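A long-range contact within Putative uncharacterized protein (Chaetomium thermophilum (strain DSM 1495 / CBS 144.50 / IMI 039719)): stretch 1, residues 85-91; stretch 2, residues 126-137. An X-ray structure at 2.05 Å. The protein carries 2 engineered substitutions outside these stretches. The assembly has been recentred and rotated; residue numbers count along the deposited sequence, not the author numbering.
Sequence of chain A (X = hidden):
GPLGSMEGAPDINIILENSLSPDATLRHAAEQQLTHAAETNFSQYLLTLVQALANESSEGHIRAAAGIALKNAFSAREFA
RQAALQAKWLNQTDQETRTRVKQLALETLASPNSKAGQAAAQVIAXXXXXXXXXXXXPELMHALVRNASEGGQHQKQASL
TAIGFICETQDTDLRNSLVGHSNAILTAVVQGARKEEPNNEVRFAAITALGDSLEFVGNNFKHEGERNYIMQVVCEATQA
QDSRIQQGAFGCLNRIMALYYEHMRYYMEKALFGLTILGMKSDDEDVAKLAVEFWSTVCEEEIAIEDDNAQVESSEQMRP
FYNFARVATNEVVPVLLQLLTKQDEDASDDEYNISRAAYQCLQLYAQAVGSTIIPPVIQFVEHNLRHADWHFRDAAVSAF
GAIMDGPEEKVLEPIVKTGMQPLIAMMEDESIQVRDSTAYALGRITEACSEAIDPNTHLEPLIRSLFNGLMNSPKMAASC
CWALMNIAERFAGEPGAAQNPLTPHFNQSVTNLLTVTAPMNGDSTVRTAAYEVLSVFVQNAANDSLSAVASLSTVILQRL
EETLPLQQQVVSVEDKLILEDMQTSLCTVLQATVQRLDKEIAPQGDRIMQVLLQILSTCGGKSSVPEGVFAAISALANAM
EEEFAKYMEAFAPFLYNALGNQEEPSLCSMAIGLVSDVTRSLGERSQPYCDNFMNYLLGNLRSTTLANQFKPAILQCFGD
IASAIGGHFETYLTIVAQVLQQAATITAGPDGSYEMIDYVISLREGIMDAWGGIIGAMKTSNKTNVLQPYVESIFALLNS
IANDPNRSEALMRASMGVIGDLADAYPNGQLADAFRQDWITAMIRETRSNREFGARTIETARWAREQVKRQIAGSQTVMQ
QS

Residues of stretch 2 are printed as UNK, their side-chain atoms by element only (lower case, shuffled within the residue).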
ATOM      1  N   LEU A  85     -10.561  13.032 -24.700  1.00 59.35           N
ATOM      2  CA  LEU A  85     -11.262  12.105 -25.583  1.00 62.42           C
ATOM      3  C   LEU A  85     -12.770  12.329 -25.596  1.00 62.05           C
ATOM      4  O   LEU A  85     -13.406  12.247 -26.645  1.00 58.26           O
ATOM      5  CB  LEU A  85     -10.961  10.665 -25.177  1.00 57.41           C
ATOM      6  CG  LEU A  85      -9.508  10.213 -25.314  1.00 52.59           C
ATOM      7  CD1 LEU A  85      -9.392   8.751 -24.938  1.00 48.23           C
ATOM      8  CD2 LEU A  85      -8.999  10.452 -26.727  1.00 57.54           C
ATOM      9  N   GLN A  86     -13.341  12.615 -24.431  1.00 60.03           N
ATOM     10  CA  GLN A  86     -14.768  12.862 -24.343  1.00 59.23           C
ATOM     11  C   GLN A  86     -15.070  14.093 -25.169  1.00 53.30           C
ATOM     12  O   GLN A  86     -16.056  14.142 -25.884  1.00 50.01           O
ATOM     13  CB  GLN A  86     -15.200  13.106 -22.900  1.00 60.68           C
ATOM     14  CG  GLN A  86     -15.062  11.877 -22.015  1.00 70.76           C
ATOM     15  CD  GLN A  86     -15.422  12.132 -20.565  1.00 72.55           C
ATOM     16  OE1 GLN A  86     -15.339  13.261 -20.090  1.00 69.15           O
ATOM     17  NE2 GLN A  86     -15.828  11.089 -19.861  1.00 62.89           N
ATOM     18  N   ALA A  87     -14.199  15.087 -25.060  1.00 51.56           N
ATOM     19  CA  ALA A  87     -14.351  16.328 -25.812  1.00 52.34           C
ATOM     20  C   ALA A  87     -14.365  16.037 -27.308  1.00 53.51           C
ATOM     21  O   ALA A  87     -15.020  16.739 -28.084  1.00 54.96           O
ATOM     22  CB  ALA A  87     -13.237  17.298 -25.473  1.00 44.46           C
ATOM     23  N   LYS A  88     -13.640  14.993 -27.706  1.00 55.60           N
ATOM     24  CA  LYS A  88     -13.595  14.577 -29.103  1.00 61.89           C
ATOM     25  C   LYS A  88     -14.959  14.075 -29.567  1.00 51.68           C
ATOM     26  O   LYS A  88     -15.363  14.323 -30.704  1.00 44.09           O
ATOM     27  CB  LYS A  88     -12.534  13.494 -29.319  1.00 68.47           C
ATOM     28  CG  LYS A  88     -11.107  13.948 -29.042  1.00 74.37           C
ATOM     29  CD  LYS A  88     -10.093  12.890 -29.458  1.00 74.62           C
ATOM     30  CE  LYS A  88     -10.105  12.673 -30.965  1.00 73.58           C
ATOM     31  NZ  LYS A  88      -9.129  11.629 -31.388  1.00 70.93           N
ATOM     32  N   TRP A  89     -15.672  13.376 -28.688  1.00 52.17           N
ATOM     33  CA  TRP A  89     -17.011  12.903 -29.024  1.00 55.64           C
ATOM     34  C   TRP A  89     -17.977  14.074 -29.139  1.00 59.10           C
ATOM     35  O   TRP A  89     -18.799  14.133 -30.054  1.00 54.30           O
ATOM     36  CB  TRP A  89     -17.531  11.909 -27.985  1.00 49.79           C
ATOM     37  CG  TRP A  89     -18.972  11.535 -28.208  1.00 54.26           C
ATOM     38  CD1 TRP A  89     -20.070  12.124 -27.651  1.00 52.34           C
ATOM     39  CD2 TRP A  89     -19.466  10.492 -29.058  1.00 48.51           C
ATOM     40  NE1 TRP A  89     -21.216  11.512 -28.096  1.00 46.94           N
ATOM     41  CE2 TRP A  89     -20.873  10.504 -28.959  1.00 44.83           C
ATOM     42  CE3 TRP A  89     -18.855   9.547 -29.888  1.00 46.78           C
ATOM     43  CZ2 TRP A  89     -21.679   9.612 -29.663  1.00 40.07           C
ATOM     44  CZ3 TRP A  89     -19.656   8.658 -30.582  1.00 44.71           C
ATOM     45  CH2 TRP A  89     -21.053   8.698 -30.467  1.00 40.74           C
ATOM     46  N   LEU A  90     -17.866  15.005 -28.199  1.00 52.57           N
ATOM     47  CA  LEU A  90     -18.763  16.150 -28.142  1.00 57.26           C
ATOM     48  C   LEU A  90     -18.545  17.147 -29.280  1.00 60.66           C
ATOM     49  O   LEU A  90     -19.507  17.596 -29.905  1.00 55.23           O
ATOM     50  CB  LEU A  90     -18.614  16.869 -26.798  1.00 57.95           C
ATOM     51  CG  LEU A  90     -19.303  16.233 -25.588  1.00 55.56           C
ATOM     52  CD1 LEU A  90     -19.056  17.063 -24.333  1.00 58.71           C
ATOM     53  CD2 LEU A  90     -20.793  16.077 -25.846  1.00 47.03           C
ATOM     54  N   ASN A  91     -17.289  17.490 -29.553  1.00 54.15           N
ATOM     55  CA  ASN A  91     -17.005  18.631 -30.422  1.00 65.04           C
ATOM     56  C   ASN A  91     -16.265  18.332 -31.725  1.00 64.12           C
ATOM     57  O   ASN A  91     -16.050  19.237 -32.532  1.00 68.80           O
ATOM     58  CB  ASN A  91     -16.207  19.674 -29.639  1.00 69.40           C
ATOM     59  CG  ASN A  91     -17.036  20.358 -28.573  1.00 72.47           C
ATOM     60  OD1 ASN A  91     -18.194  20.713 -28.801  1.00 70.40           O
ATOM     61  ND2 ASN A  91     -16.451  20.539 -27.396  1.00 75.71           N
ATOM     62  N   UNK A 126     -19.904   4.040 -22.503  1.00 40.37           N
ATOM     63  CA  UNK A 126     -18.954   5.122 -22.737  1.00 42.07           C
ATOM     64  C   UNK A 126     -19.652   6.360 -23.292  1.00 51.66           C
ATOM     65  O   UNK A 126     -19.370   7.486 -22.875  1.00 45.87           O
ATOM     66  c   UNK A 126     -17.860   4.667 -23.683  1.00 40.34           C
ATOM     67  N   UNK A 127     -20.563   6.147 -24.236  1.00 34.90           N
ATOM     68  CA  UNK A 127     -21.325   7.242 -24.822  1.00 38.18           C
ATOM     69  C   UNK A 127     -22.269   7.849 -23.786  1.00 38.80           C
ATOM     70  O   UNK A 127     -22.395   9.071 -23.683  1.00 40.89           O
ATOM     71  c   UNK A 127     -23.035   7.896 -26.546  1.00 41.74           C
ATOM     72  c   UNK A 127     -21.937   5.813 -28.389  1.00 40.04           C
ATOM     73  c   UNK A 127     -22.140   6.776 -26.040  1.00 40.54           C
ATOM     74  c   UNK A 127     -21.209   6.293 -27.153  1.00 38.04           C
ATOM     75  N   UNK A 128     -22.918   6.982 -23.016  1.00 42.88           N
ATOM     76  CA  UNK A 128     -23.876   7.411 -22.003  1.00 42.11           C
ATOM     77  C   UNK A 128     -23.224   8.291 -20.941  1.00 43.21           C
ATOM     78  O   UNK A 128     -23.827   9.253 -20.465  1.00 38.68           O
ATOM     79  c   UNK A 128     -24.531   6.202 -21.352  1.00 35.11           C
ATOM     80  N   UNK A 129     -21.989   7.955 -20.579  1.00 41.25           N
ATOM     81  CA  UNK A 129     -21.248   8.707 -19.571  1.00 40.94           C
ATOM     82  C   UNK A 129     -21.035  10.148 -20.020  1.00 41.99           C
ATOM     83  O   UNK A 129     -20.897  11.057 -19.201  1.00 43.33           O
ATOM     84  c   UNK A 129     -19.918   8.039 -19.283  1.00 39.23           C
ATOM     85  N   UNK A 130     -21.026  10.348 -21.333  1.00 38.91           N
ATOM     86  CA  UNK A 130     -20.874  11.675 -21.909  1.00 42.20           C
ATOM     87  C   UNK A 130     -22.219  12.371 -22.110  1.00 42.75           C
ATOM     88  O   UNK A 130     -22.381  13.545 -21.771  1.00 40.15           O
ATOM     89  c   UNK A 130     -20.041  13.003 -23.883  1.00 41.57           C
ATOM     90  c   UNK A 130     -18.756  10.988 -23.095  1.00 48.07           C
ATOM     91  c   UNK A 130     -20.141  11.612 -23.265  1.00 45.55           C
ATOM     92  c   UNK A 130     -18.082  10.660 -24.410  1.00 50.76           C
ATOM     93  N   UNK A 131     -23.189  11.639 -22.650  1.00 37.52           N
ATOM     94  CA  UNK A 131     -24.415  12.265 -23.138  1.00 39.68           C
ATOM     95  C   UNK A 131     -25.546  12.390 -22.115  1.00 37.05           C
ATOM     96  O   UNK A 131     -26.304  13.361 -22.144  1.00 38.09           O
ATOM     97  o   UNK A 131     -24.341  11.928 -27.929  1.00 47.28           O
ATOM     98  c   UNK A 131     -24.843  11.494 -26.869  1.00 47.82           C
ATOM     99  c   UNK A 131     -24.932  11.500 -24.353  1.00 36.48           C
ATOM    100  o   UNK A 131     -25.970  10.957 -26.817  1.00 44.86           O
ATOM    101  c   UNK A 131     -24.059  11.646 -25.581  1.00 43.32           C
ATOM    102  N   UNK A 132     -25.665  11.419 -21.217  1.00 36.50           N
ATOM    103  CA  UNK A 132     -26.755  11.431 -20.239  1.00 42.66           C
ATOM    104  C   UNK A 132     -26.724  12.622 -19.260  1.00 41.34           C
ATOM    105  O   UNK A 132     -27.775  13.190 -18.952  1.00 41.09           O
ATOM    106  c   UNK A 132     -27.310   7.669 -19.368  1.00 36.00           C
ATOM    107  c   UNK A 132     -26.770  10.122 -19.452  1.00 35.42           C
ATOM    108  c   UNK A 132     -28.613   9.185 -20.860  1.00 40.12           C
ATOM    109  c   UNK A 132     -27.252   8.909 -20.247  1.00 39.28           C
ATOM    110  N   UNK A 133     -25.530  13.008 -18.760  1.00 43.58           N
ATOM    111  CA  UNK A 133     -25.529  14.213 -17.919  1.00 41.68           C
ATOM    112  C   UNK A 133     -25.988  15.470 -18.663  1.00 42.20           C
ATOM    113  O   UNK A 133     -26.540  16.382 -18.048  1.00 44.93           O
ATOM    114  c   UNK A 133     -23.535  12.962 -17.553  1.00 44.14           C
ATOM    115  c   UNK A 133     -24.061  14.341 -17.495  1.00 42.30           C
ATOM    116  c   UNK A 133     -24.226  12.322 -18.716  1.00 38.94           C
ATOM    117  N   UNK A 134     -25.763  15.509 -19.972  1.00 40.32           N
ATOM    118  CA  UNK A 134     -26.182  16.645 -20.789  1.00 43.43           C
ATOM    119  C   UNK A 134     -27.535  16.390 -21.445  1.00 38.82           C
ATOM    120  O   UNK A 134     -28.012  17.206 -22.235  1.00 40.07           O
ATOM    121  c   UNK A 134     -21.447  19.668 -21.828  1.00 56.74           C
ATOM    122  n   UNK A 134     -20.316  20.179 -21.359  1.00 55.88           N
ATOM    123  c   UNK A 134     -25.132  16.949 -21.858  1.00 41.17           C
ATOM    124  c   UNK A 134     -22.805  17.694 -22.406  1.00 52.69           C
ATOM    125  c   UNK A 134     -23.823  17.480 -21.303  1.00 46.02           C
ATOM    126  n   UNK A 134     -21.600  18.351 -21.909  1.00 52.11           N
ATOM    127  n   UNK A 134     -22.425  20.474 -22.217  1.00 55.18           N
ATOM    128  N   UNK A 135     -28.136  15.250 -21.115  1.00 41.23           N
ATOM    129  CA  UNK A 135     -29.456  14.868 -21.614  1.00 41.50           C
ATOM    130  C   UNK A 135     -29.512  14.806 -23.143  1.00 45.57           C
ATOM    131  O   UNK A 135     -30.453  15.296 -23.769  1.00 39.14           O
ATOM    132  c   UNK A 135     -30.517  15.834 -21.079  1.00 43.96           C
ATOM    133  c   UNK A 135     -31.925  15.290 -21.216  1.00 51.82           C
ATOM    134  o   UNK A 135     -32.129  14.083 -21.360  1.00 53.03           O
ATOM    135  n   UNK A 135     -32.909  16.182 -21.175  1.00 49.60           N
ATOM    136  N   UNK A 136     -28.502  14.180 -23.739  1.00 39.17           N
ATOM    137  CA  UNK A 136     -28.392  14.119 -25.193  1.00 42.57           C
ATOM    138  C   UNK A 136     -28.767  12.746 -25.761  1.00 39.98           C
ATOM    139  O   UNK A 136     -28.756  12.543 -26.974  1.00 46.00           O
ATOM    140  c   UNK A 136     -26.656  15.966 -25.393  1.00 40.18           C
ATOM    141  n   UNK A 136     -24.882  17.571 -25.753  1.00 55.34           N
ATOM    142  c   UNK A 136     -25.186  16.292 -25.554  1.00 52.16           C
ATOM    143  c   UNK A 136     -26.973  14.497 -25.619  1.00 38.47           C
ATOM    144  o   UNK A 136     -24.332  15.407 -25.504  1.00 45.59           O
ATOM    145  N   UNK A 137     -29.099  11.809 -24.879  1.00 44.02           N
ATOM    146  CA  UNK A 137     -29.625  10.512 -25.301  1.00 42.86           C
ATOM    147  C   UNK A 137     -30.838  10.134 -24.453  1.00 43.23           C
ATOM    148  O   UNK A 137     -30.786   9.171 -23.687  1.00 40.05           O
ATOM    149  c   UNK A 137     -28.441   6.321 -27.294  1.00 37.81           C
ATOM    150  c   UNK A 137     -25.897   5.785 -26.416  1.00 38.28           C
ATOM    151  c   UNK A 137     -28.546   9.431 -25.201  1.00 43.23           C
ATOM    152  n   UNK A 137     -29.686   6.813 -27.566  1.00 39.66           N
ATOM    153  c   UNK A 137     -26.533   4.929 -27.321  1.00 36.51           C
ATOM    154  c   UNK A 137     -29.872   7.976 -26.854  1.00 39.17           C
ATOM    155  c   UNK A 137     -27.800   5.178 -27.770  1.00 43.21           C
ATOM    156  c   UNK A 137     -28.761   8.253 -26.110  1.00 41.17           C
ATOM    157  c   UNK A 137     -26.528   6.920 -25.940  1.00 40.12           C
ATOM    158  c   UNK A 137     -27.823   7.200 -26.380  1.00 37.19           C
TER

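Position 126 carries a single side-chain carbon, set sideways to the first helix; its CB is 7.7 Å from NE2 of Gln 86, too far to touch, and one carbon beyond CA makes it Ala 126. Position 127 has four carbons, forked at the first, with one arm two carbons long. That branching at CB defines Ile 127. Its CA-to-CB bond points sideways, but the end of the side chain comes nearer, so that CD1 lies 3.7 Å from CH2 of Trp 89 and CG1 sits over one face of the indole.

Positions 128 and 129 each show one carbon and are Ala 128 and Ala 129. The first is buried but out of reach of stretch 1; the second is directed sideways and makes no close contact.

Position 130 again has four carbons forked at the first, with one longer arm, and it points toward the first helix. This is Ile 130, with chi1 m and chi2 t, and it touches three residues. CG1 packs 3.9 Å from CG of Gln 86, CD1 lies 3.8 Å from CB of Trp 89, and CG2 is 3.7 Å from CD2 of Leu 90.

At position 131 a chain of three carbons ends in two oxygens, the carboxylate of Glu 131. Its end approaches stretch 1 although CB is directed sideways, and OE2 accepts a hydrogen bond from NE1 of Trp 89 at 3.2 Å, with an N-H...acceptor angle of 159°. The oxygen lies at the ring edge, near the indole plane, where the N-H projects. OE1 is hydrogen-bonded elsewhere in the structure.

Position 132 has four carbons forked at the second, hence Leu 132, out of reach of stretch 1. At position 133 three carbons close a ring onto the backbone N, which identifies Pro 133. Position 134 extends through three carbons and a nitrogen to a carbon bearing two more nitrogens. This is Arg 134, whose NE comes 3.7 Å from CD1 of Leu 90. Position 135, two carbons with an oxygen and a nitrogen on the second, is Asn 135; it completes a type I turn begun at Leu 132 and faces no residue of stretch 1.

Position 136 has three carbons, the third carrying one oxygen and one nitrogen: Gln 136. Its OE1 lies 3.6 Å from CD2 of Leu 90, a contact without a hydrogen bond. Position 137 has one carbon leading to fused five- and six-membered rings of eight carbons and one nitrogen, so it is Trp 137, whose CZ3 comes no nearer than 6.6 Å to CZ2 of Trp 89 and so makes no contact.

The helices cross at -75°, and the two stretches together bury 405 Å². Ile 130 meets Gln 86, Trp 89 and Leu 90 at the centre of the contact, where the CA atoms of Gln 86 and Ile 130 approach to 6.7 Å. Trp 89 combines apolar packing against Ile 127 and Ile 130 with its bond to Glu 131, which satisfies the buried indole N-H. Leu 90 extends the contact to Arg 134 and Gln 136.

Stretch 2 (126-137) AIAAIELPRNQW
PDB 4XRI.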